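Local coordinates for CRISPR system Cmr subunit Cmr1-1 (Pyrococcus furiosus, PDB 4W8Z), which binds RNA and, together with Cmr6, caps the type III-B Cmr ribonucleoprotein complex of CRISPR antiviral defence, at residues V101-K113 with S154-M166. Sequence-based numbering, arbitrary orientation.
Sequences VGYIWFSINLLGK and SVGFRSRRGTGSM
Trp105 and Arg161 are joined by a hydrogen bond from the indole NE1 to the carbonyl O of Arg161, 2.9 Å long with an N-H...O angle of 150°. The acceptor lies in the indole plane, though the donor is tilted from the carbonyl plane, and Trp105 is also the N-cap residue of helix 106-113. A second bond runs from Arg158 NH2 to Ser107 OG (3.1 Å); the hydroxyl sits 26° out of the guanidinium plane. The same NH2 forms salt bridges with Glu32 and Asp318, so two carboxylates and a hydroxyl fix this end. A bend at chi2 (-68°) folds Arg158 back, so that CG lies over the centre of the Phe157 ring and Phe157 CZ over the face of the guanidinium. Arg161 instead stretches out, bringing CD to 3.5 Å from Ile104 O, while its NH2 hydrogen-bonds to Val317 O.

Packing spreads from the indole. Thr163 CG2 makes a CH-pi contact over the five-membered ring, 3.6 Å from its centroid; Val101 CG1 lies against the opposite face, toward its rim. Ile108 CD1 meets Thr163 CG2 tip to tip at 3.9 Å, and its CG1 slides past Phe157 CD2. Further along the helix, Leu111 CD1 reaches Phe157 CE2 at 3.8 Å. The helix thus rests on a glycine-rich loop with the spacing GxxxxxGxG (Gly156, Gly162, Gly164), the G-rich loop characteristic of RAMP proteins, leading into strand 166-172.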
ATOM      1  N   VAL A 101      -8.968 -14.141  10.057  1.00101.74           N
ATOM      2  CA  VAL A 101      -8.290 -12.875   9.796  1.00 83.25           C
ATOM      3  C   VAL A 101      -7.835 -12.246  11.111  1.00 81.12           C
ATOM      4  O   VAL A 101      -7.445 -11.082  11.157  1.00 79.18           O
ATOM      5  CB  VAL A 101      -9.215 -11.879   9.048  1.00 81.26           C
ATOM      6  CG1 VAL A 101      -8.406 -10.940   8.208  1.00 90.32           C
ATOM      7  CG2 VAL A 101     -10.175 -12.607   8.148  1.00 96.44           C
ATOM      8  N   GLY A 102      -7.877 -13.033  12.179  1.00 76.73           N
ATOM      9  CA  GLY A 102      -7.704 -12.514  13.524  1.00 75.00           C
ATOM     10  C   GLY A 102      -6.315 -12.065  13.932  1.00 76.92           C
ATOM     11  O   GLY A 102      -6.160 -11.356  14.926  1.00 83.18           O
ATOM     12  N   TYR A 103      -5.297 -12.471  13.185  1.00 75.97           N
ATOM     13  CA  TYR A 103      -3.943 -12.050  13.513  1.00 75.71           C
ATOM     14  C   TYR A 103      -3.512 -10.832  12.699  1.00 69.51           C
ATOM     15  O   TYR A 103      -2.989  -9.875  13.259  1.00 69.05           O
ATOM     16  CB  TYR A 103      -2.963 -13.206  13.323  1.00 84.47           C
ATOM     17  CG  TYR A 103      -3.099 -14.270  14.388  1.00 95.53           C
ATOM     18  CD1 TYR A 103      -2.529 -14.098  15.645  1.00 88.61           C
ATOM     19  CD2 TYR A 103      -3.806 -15.441  14.142  1.00102.58           C
ATOM     20  CE1 TYR A 103      -2.653 -15.066  16.625  1.00 91.76           C
ATOM     21  CE2 TYR A 103      -3.938 -16.415  15.117  1.00101.39           C
ATOM     22  CZ  TYR A 103      -3.359 -16.223  16.357  1.00102.65           C
ATOM     23  OH  TYR A 103      -3.489 -17.194  17.326  1.00110.29           O
ATOM     24  N   ILE A 104      -3.738 -10.850  11.391  1.00 65.41           N
ATOM     25  CA  ILE A 104      -3.357  -9.703  10.576  1.00 60.79           C
ATOM     26  C   ILE A 104      -4.191  -8.475  10.939  1.00 72.26           C
ATOM     27  O   ILE A 104      -3.699  -7.352  10.863  1.00 77.22           O
ATOM     28  CB  ILE A 104      -3.479  -9.985   9.056  1.00 61.67           C
ATOM     29  CG1 ILE A 104      -4.898 -10.395   8.667  1.00 63.26           C
ATOM     30  CG2 ILE A 104      -2.486 -11.055   8.619  1.00 59.90           C
ATOM     31  CD1 ILE A 104      -5.078 -10.564   7.171  1.00 61.12           C
ATOM     32  N   TRP A 105      -5.442  -8.684  11.343  1.00 78.36           N
ATOM     33  CA  TRP A 105      -6.322  -7.571  11.705  1.00 78.46           C
ATOM     34  C   TRP A 105      -6.630  -7.537  13.196  1.00 80.09           C
ATOM     35  O   TRP A 105      -7.660  -6.998  13.604  1.00 70.07           O
ATOM     36  CB  TRP A 105      -7.633  -7.638  10.924  1.00 69.74           C
ATOM     37  CG  TRP A 105      -7.467  -7.479   9.446  1.00 75.26           C
ATOM     38  CD1 TRP A 105      -6.307  -7.235   8.772  1.00 70.03           C
ATOM     39  CD2 TRP A 105      -8.498  -7.554   8.454  1.00 74.50           C
ATOM     40  NE1 TRP A 105      -6.551  -7.155   7.426  1.00 70.00           N
ATOM     41  CE2 TRP A 105      -7.887  -7.351   7.204  1.00 75.81           C
ATOM     42  CE3 TRP A 105      -9.875  -7.778   8.503  1.00 74.72           C
ATOM     43  CZ2 TRP A 105      -8.610  -7.359   6.010  1.00 83.39           C
ATOM     44  CZ3 TRP A 105     -10.589  -7.790   7.314  1.00 76.32           C
ATOM     45  CH2 TRP A 105      -9.955  -7.580   6.087  1.00 73.48           C
ATOM     46  N   PHE A 106      -5.738  -8.119  13.994  1.00 73.46           N
ATOM     47  CA  PHE A 106      -5.863  -8.134  15.448  1.00 69.69           C
ATOM     48  C   PHE A 106      -6.275  -6.779  16.022  1.00 67.25           C
ATOM     49  O   PHE A 106      -7.212  -6.694  16.812  1.00 70.15           O
ATOM     50  CB  PHE A 106      -4.539  -8.585  16.074  1.00 65.68           C
ATOM     51  CG  PHE A 106      -4.512  -8.504  17.573  1.00 67.13           C
ATOM     52  CD1 PHE A 106      -4.083  -7.351  18.212  1.00 67.52           C
ATOM     53  CD2 PHE A 106      -4.894  -9.587  18.347  1.00 71.42           C
ATOM     54  CE1 PHE A 106      -4.055  -7.272  19.592  1.00 71.27           C
ATOM     55  CE2 PHE A 106      -4.866  -9.516  19.730  1.00 68.64           C
ATOM     56  CZ  PHE A 106      -4.446  -8.356  20.351  1.00 69.15           C
ATOM     57  N   SER A 107      -5.569  -5.729  15.615  1.00 71.35           N
ATOM     58  CA  SER A 107      -5.795  -4.384  16.139  1.00 72.13           C
ATOM     59  C   SER A 107      -7.218  -3.889  15.889  1.00 71.33           C
ATOM     60  O   SER A 107      -7.778  -3.163  16.706  1.00 77.68           O
ATOM     61  CB  SER A 107      -4.788  -3.400  15.530  1.00 72.12           C
ATOM     62  OG  SER A 107      -3.516  -3.508  16.150  1.00 77.62           O
ATOM     63  N   ILE A 108      -7.798  -4.281  14.762  1.00 69.40           N
ATOM     64  CA  ILE A 108      -9.155  -3.878  14.422  1.00 70.99           C
ATOM     65  C   ILE A 108     -10.130  -4.603  15.337  1.00 76.77           C
ATOM     66  O   ILE A 108     -11.089  -4.018  15.846  1.00 80.66           O
ATOM     67  CB  ILE A 108      -9.480  -4.183  12.945  1.00 75.07           C
ATOM     68  CG1 ILE A 108      -8.480  -3.479  12.025  1.00 71.51           C
ATOM     69  CG2 ILE A 108     -10.904  -3.764  12.612  1.00 66.77           C
ATOM     70  CD1 ILE A 108      -8.614  -3.871  10.575  1.00 78.91           C
ATOM     71  N   ASN A 109      -9.856  -5.884  15.557  1.00 76.02           N
ATOM     72  CA  ASN A 109     -10.657  -6.718  16.438  1.00 80.70           C
ATOM     73  C   ASN A 109     -10.677  -6.177  17.867  1.00 83.55           C
ATOM     74  O   ASN A 109     -11.691  -6.263  18.561  1.00 87.31           O
ATOM     75  CB  ASN A 109     -10.121  -8.150  16.415  1.00 87.40           C
ATOM     76  CG  ASN A 109     -11.068  -9.143  17.051  1.00 91.53           C
ATOM     77  OD1 ASN A 109     -12.226  -8.828  17.320  1.00 97.74           O
ATOM     78  ND2 ASN A 109     -10.582 -10.355  17.285  1.00100.56           N
ATOM     79  N   LEU A 110      -9.556  -5.604  18.294  1.00 82.29           N
ATOM     80  CA  LEU A 110      -9.432  -5.074  19.645  1.00 81.19           C
ATOM     81  C   LEU A 110     -10.206  -3.769  19.801  1.00 84.76           C
ATOM     82  O   LEU A 110     -10.882  -3.559  20.807  1.00 89.72           O
ATOM     83  CB  LEU A 110      -7.960  -4.863  20.007  1.00 78.44           C
ATOM     84  CG  LEU A 110      -7.695  -4.331  21.418  1.00 78.92           C
ATOM     85  CD1 LEU A 110      -8.380  -5.202  22.454  1.00 76.41           C
ATOM     86  CD2 LEU A 110      -6.208  -4.248  21.689  1.00 73.85           C
ATOM     87  N   LEU A 111     -10.095  -2.891  18.811  1.00 79.56           N
ATOM     88  CA  LEU A 111     -10.879  -1.662  18.797  1.00 83.62           C
ATOM     89  C   LEU A 111     -12.366  -1.989  18.765  1.00 91.69           C
ATOM     90  O   LEU A 111     -13.178  -1.296  19.378  1.00 85.28           O
ATOM     91  CB  LEU A 111     -10.502  -0.792  17.598  1.00 89.04           C
ATOM     92  CG  LEU A 111      -9.135  -0.108  17.655  1.00 86.38           C
ATOM     93  CD1 LEU A 111      -8.765   0.471  16.301  1.00 82.26           C
ATOM     94  CD2 LEU A 111      -9.127   0.977  18.726  1.00 80.14           C
ATOM     95  N   GLY A 112     -12.712  -3.053  18.044  1.00 91.73           N
ATOM     96  CA  GLY A 112     -14.085  -3.511  17.953  1.00 90.67           C
ATOM     97  C   GLY A 112     -14.666  -3.888  19.301  1.00 94.98           C
ATOM     98  O   GLY A 112     -15.745  -3.425  19.666  1.00100.46           O
ATOM     99  N   LYS A 113     -13.949  -4.725  20.044  1.00 95.91           N
ATOM    100  CA  LYS A 113     -14.409  -5.178  21.354  1.00 97.01           C
ATOM    101  C   LYS A 113     -14.499  -4.026  22.355  1.00101.49           C
ATOM    102  O   LYS A 113     -15.429  -3.963  23.157  1.00 99.06           O
ATOM    103  CB  LYS A 113     -13.487  -6.268  21.902  1.00 95.80           C
ATOM    104  CG  LYS A 113     -13.438  -7.537  21.067  1.00 96.92           C
ATOM    105  CD  LYS A 113     -12.370  -8.489  21.593  1.00100.60           C
ATOM    106  CE  LYS A 113     -12.188  -9.689  20.672  1.00108.72           C
ATOM    107  NZ  LYS A 113     -11.010 -10.515  21.061  1.00105.83           N
ATOM    108  N   SER A 154      -3.304   1.152  -1.061  1.00 57.72           N
ATOM    109  CA  SER A 154      -4.526   0.906  -0.311  1.00 57.98           C
ATOM    110  C   SER A 154      -4.712   2.064   0.659  1.00 64.12           C
ATOM    111  O   SER A 154      -3.818   2.897   0.803  1.00 56.04           O
ATOM    112  CB  SER A 154      -4.463  -0.421   0.441  1.00 58.83           C
ATOM    113  OG  SER A 154      -3.255  -0.517   1.172  1.00 75.69           O
ATOM    114  N   VAL A 155      -5.863   2.128   1.325  1.00 68.13           N
ATOM    115  CA  VAL A 155      -6.138   3.235   2.245  1.00 69.55           C
ATOM    116  C   VAL A 155      -6.744   2.780   3.575  1.00 66.59           C
ATOM    117  O   VAL A 155      -7.400   1.741   3.652  1.00 76.87           O
ATOM    118  CB  VAL A 155      -7.089   4.267   1.604  1.00 68.57           C
ATOM    119  CG1 VAL A 155      -6.455   4.890   0.368  1.00 63.50           C
ATOM    120  CG2 VAL A 155      -8.413   3.619   1.253  1.00 64.23           C
ATOM    121  N   GLY A 156      -6.511   3.563   4.623  1.00 61.06           N
ATOM    122  CA  GLY A 156      -7.111   3.300   5.915  1.00 59.23           C
ATOM    123  C   GLY A 156      -6.236   2.587   6.934  1.00 69.57           C
ATOM    124  O   GLY A 156      -5.062   2.292   6.688  1.00 55.82           O
ATOM    125  N   PHE A 157      -6.824   2.307   8.094  1.00 64.02           N
ATOM    126  CA  PHE A 157      -6.134   1.593   9.158  1.00 65.41           C
ATOM    127  C   PHE A 157      -5.794   0.169   8.714  1.00 70.02           C
ATOM    128  O   PHE A 157      -6.652  -0.541   8.182  1.00 70.85           O
ATOM    129  CB  PHE A 157      -6.993   1.577  10.427  1.00 59.38           C
ATOM    130  CG  PHE A 157      -6.298   1.001  11.629  1.00 59.95           C
ATOM    131  CD1 PHE A 157      -5.000   1.371  11.938  1.00 59.28           C
ATOM    132  CD2 PHE A 157      -6.954   0.108  12.469  1.00 66.75           C
ATOM    133  CE1 PHE A 157      -4.357   0.849  13.053  1.00 62.04           C
ATOM    134  CE2 PHE A 157      -6.315  -0.421  13.583  1.00 69.08           C
ATOM    135  CZ  PHE A 157      -5.014  -0.047  13.874  1.00 62.78           C
ATOM    136  N   ARG A 158      -4.537  -0.222   8.927  1.00 68.37           N
ATOM    137  CA  ARG A 158      -4.035  -1.566   8.613  1.00 63.11           C
ATOM    138  C   ARG A 158      -3.994  -1.877   7.113  1.00 55.02           C
ATOM    139  O   ARG A 158      -3.992  -3.041   6.715  1.00 55.28           O
ATOM    140  CB  ARG A 158      -4.864  -2.629   9.344  1.00 59.91           C
ATOM    141  CG  ARG A 158      -4.527  -2.759  10.812  1.00 58.50           C
ATOM    142  CD  ARG A 158      -3.124  -3.325  10.991  1.00 58.87           C
ATOM    143  NE  ARG A 158      -2.684  -3.225  12.375  1.00 72.39           N
ATOM    144  CZ  ARG A 158      -1.939  -2.233  12.853  1.00 72.35           C
ATOM    145  NH1 ARG A 158      -1.534  -1.259  12.049  1.00 71.74           N
ATOM    146  NH2 ARG A 158      -1.594  -2.216  14.135  1.00 75.29           N
ATOM    147  N   SER A 159      -3.922  -0.838   6.288  1.00 57.20           N
ATOM    148  CA  SER A 159      -3.924  -1.011   4.835  1.00 66.66           C
ATOM    149  C   SER A 159      -2.637  -1.651   4.291  1.00 64.84           C
ATOM    150  O   SER A 159      -2.614  -2.135   3.160  1.00 61.88           O
ATOM    151  CB  SER A 159      -4.176   0.334   4.147  1.00 61.93           C
ATOM    152  OG  SER A 159      -3.711   1.405   4.953  1.00 66.30           O
ATOM    153  N   ARG A 160      -1.574  -1.664   5.092  1.00 61.33           N
ATOM    154  CA  ARG A 160      -0.363  -2.400   4.730  1.00 58.52           C
ATOM    155  C   ARG A 160      -0.527  -3.887   5.023  1.00 64.15           C
ATOM    156  O   ARG A 160       0.321  -4.704   4.654  1.00 74.28           O
ATOM    157  CB  ARG A 160       0.853  -1.854   5.476  1.00 59.79           C
ATOM    158  CG  ARG A 160       1.291  -0.477   5.007  1.00 68.14           C
ATOM    159  CD  ARG A 160       2.397   0.072   5.886  1.00 64.08           C
ATOM    160  NE  ARG A 160       1.952   0.198   7.266  1.00 75.87           N
ATOM    161  CZ  ARG A 160       2.751   0.461   8.295  1.00 78.22           C
ATOM    162  NH1 ARG A 160       4.057   0.620   8.112  1.00 81.49           N
ATOM    163  NH2 ARG A 160       2.242   0.558   9.513  1.00 70.66           N
ATOM    164  N   ARG A 161      -1.627  -4.233   5.682  1.00 60.54           N
ATOM    165  CA  ARG A 161      -1.899  -5.619   6.030  1.00 60.11           C
ATOM    166  C   ARG A 161      -3.234  -6.111   5.483  1.00 67.70           C
ATOM    167  O   ARG A 161      -3.941  -6.868   6.151  1.00 69.68           O
ATOM    168  CB  ARG A 161      -1.885  -5.809   7.546  1.00 63.85           C
ATOM    169  CG  ARG A 161      -0.548  -5.596   8.221  1.00 60.21           C
ATOM    170  CD  ARG A 161      -0.617  -6.163   9.624  1.00 64.54           C
ATOM    171  NE  ARG A 161       0.523  -5.794  10.454  1.00 75.35           N
ATOM    172  CZ  ARG A 161       0.746  -6.296  11.666  1.00 83.69           C
ATOM    173  NH1 ARG A 161      -0.092  -7.194  12.177  1.00 68.94           N
ATOM    174  NH2 ARG A 161       1.808  -5.906  12.363  1.00 89.59           N
ATOM    175  N   GLY A 162      -3.592  -5.675   4.282  1.00 74.66           N
ATOM    176  CA  GLY A 162      -4.728  -6.263   3.599  1.00 74.09           C
ATOM    177  C   GLY A 162      -6.038  -5.500   3.603  1.00 74.25           C
ATOM    178  O   GLY A 162      -6.954  -5.877   2.885  1.00 87.10           O
ATOM    179  N   THR A 163      -6.150  -4.440   4.392  1.00 69.58           N
ATOM    180  CA  THR A 163      -7.378  -3.655   4.366  1.00 69.24           C
ATOM    181  C   THR A 163      -7.301  -2.549   3.317  1.00 69.57           C
ATOM    182  O   THR A 163      -6.217  -2.102   2.946  1.00 70.67           O
ATOM    183  CB  THR A 163      -7.693  -3.018   5.736  1.00 65.59           C
ATOM    184  OG1 THR A 163      -6.837  -1.892   5.953  1.00 68.06           O
ATOM    185  CG2 THR A 163      -7.514  -4.022   6.858  1.00 66.93           C
ATOM    186  N   GLY A 164      -8.458  -2.107   2.842  1.00 62.88           N
ATOM    187  CA  GLY A 164      -8.517  -0.939   1.988  1.00 64.99           C
ATOM    188  C   GLY A 164      -7.930  -1.131   0.604  1.00 75.57           C
ATOM    189  O   GLY A 164      -7.537  -0.163  -0.048  1.00 66.58           O
ATOM    190  N   SER A 165      -7.865  -2.378   0.146  1.00 72.73           N
ATOM    191  CA  SER A 165      -7.509  -2.635  -1.243  1.00 67.22           C
ATOM    192  C   SER A 165      -8.644  -2.177  -2.150  1.00 73.41           C
ATOM    193  O   SER A 165      -9.812  -2.446  -1.877  1.00 80.56           O
ATOM    194  CB  SER A 165      -7.202  -4.110  -1.469  1.00 64.37           C
ATOM    195  OG  SER A 165      -5.954  -4.457  -0.899  1.00 63.48           O
ATOM    196  N   MET A 166      -8.295  -1.484  -3.228  1.00 76.84           N
ATOM    197  CA  MET A 166      -9.282  -0.858  -4.094  1.00 65.42           C
ATOM    198  C   MET A 166      -9.203  -1.343  -5.535  1.00 70.84           C
ATOM    199  O   MET A 166      -8.174  -1.851  -5.981  1.00 77.11           O
ATOM    200  CB  MET A 166      -9.109   0.661  -4.055  1.00 63.29           C
ATOM    201  CG  MET A 166      -9.231   1.243  -2.660  1.00 63.28           C
ATOM    202  SD  MET A 166     -10.934   1.220  -2.074  1.00113.39           S
ATOM    203  CE  MET A 166     -10.681   1.336  -0.308  1.00 99.76           C
TER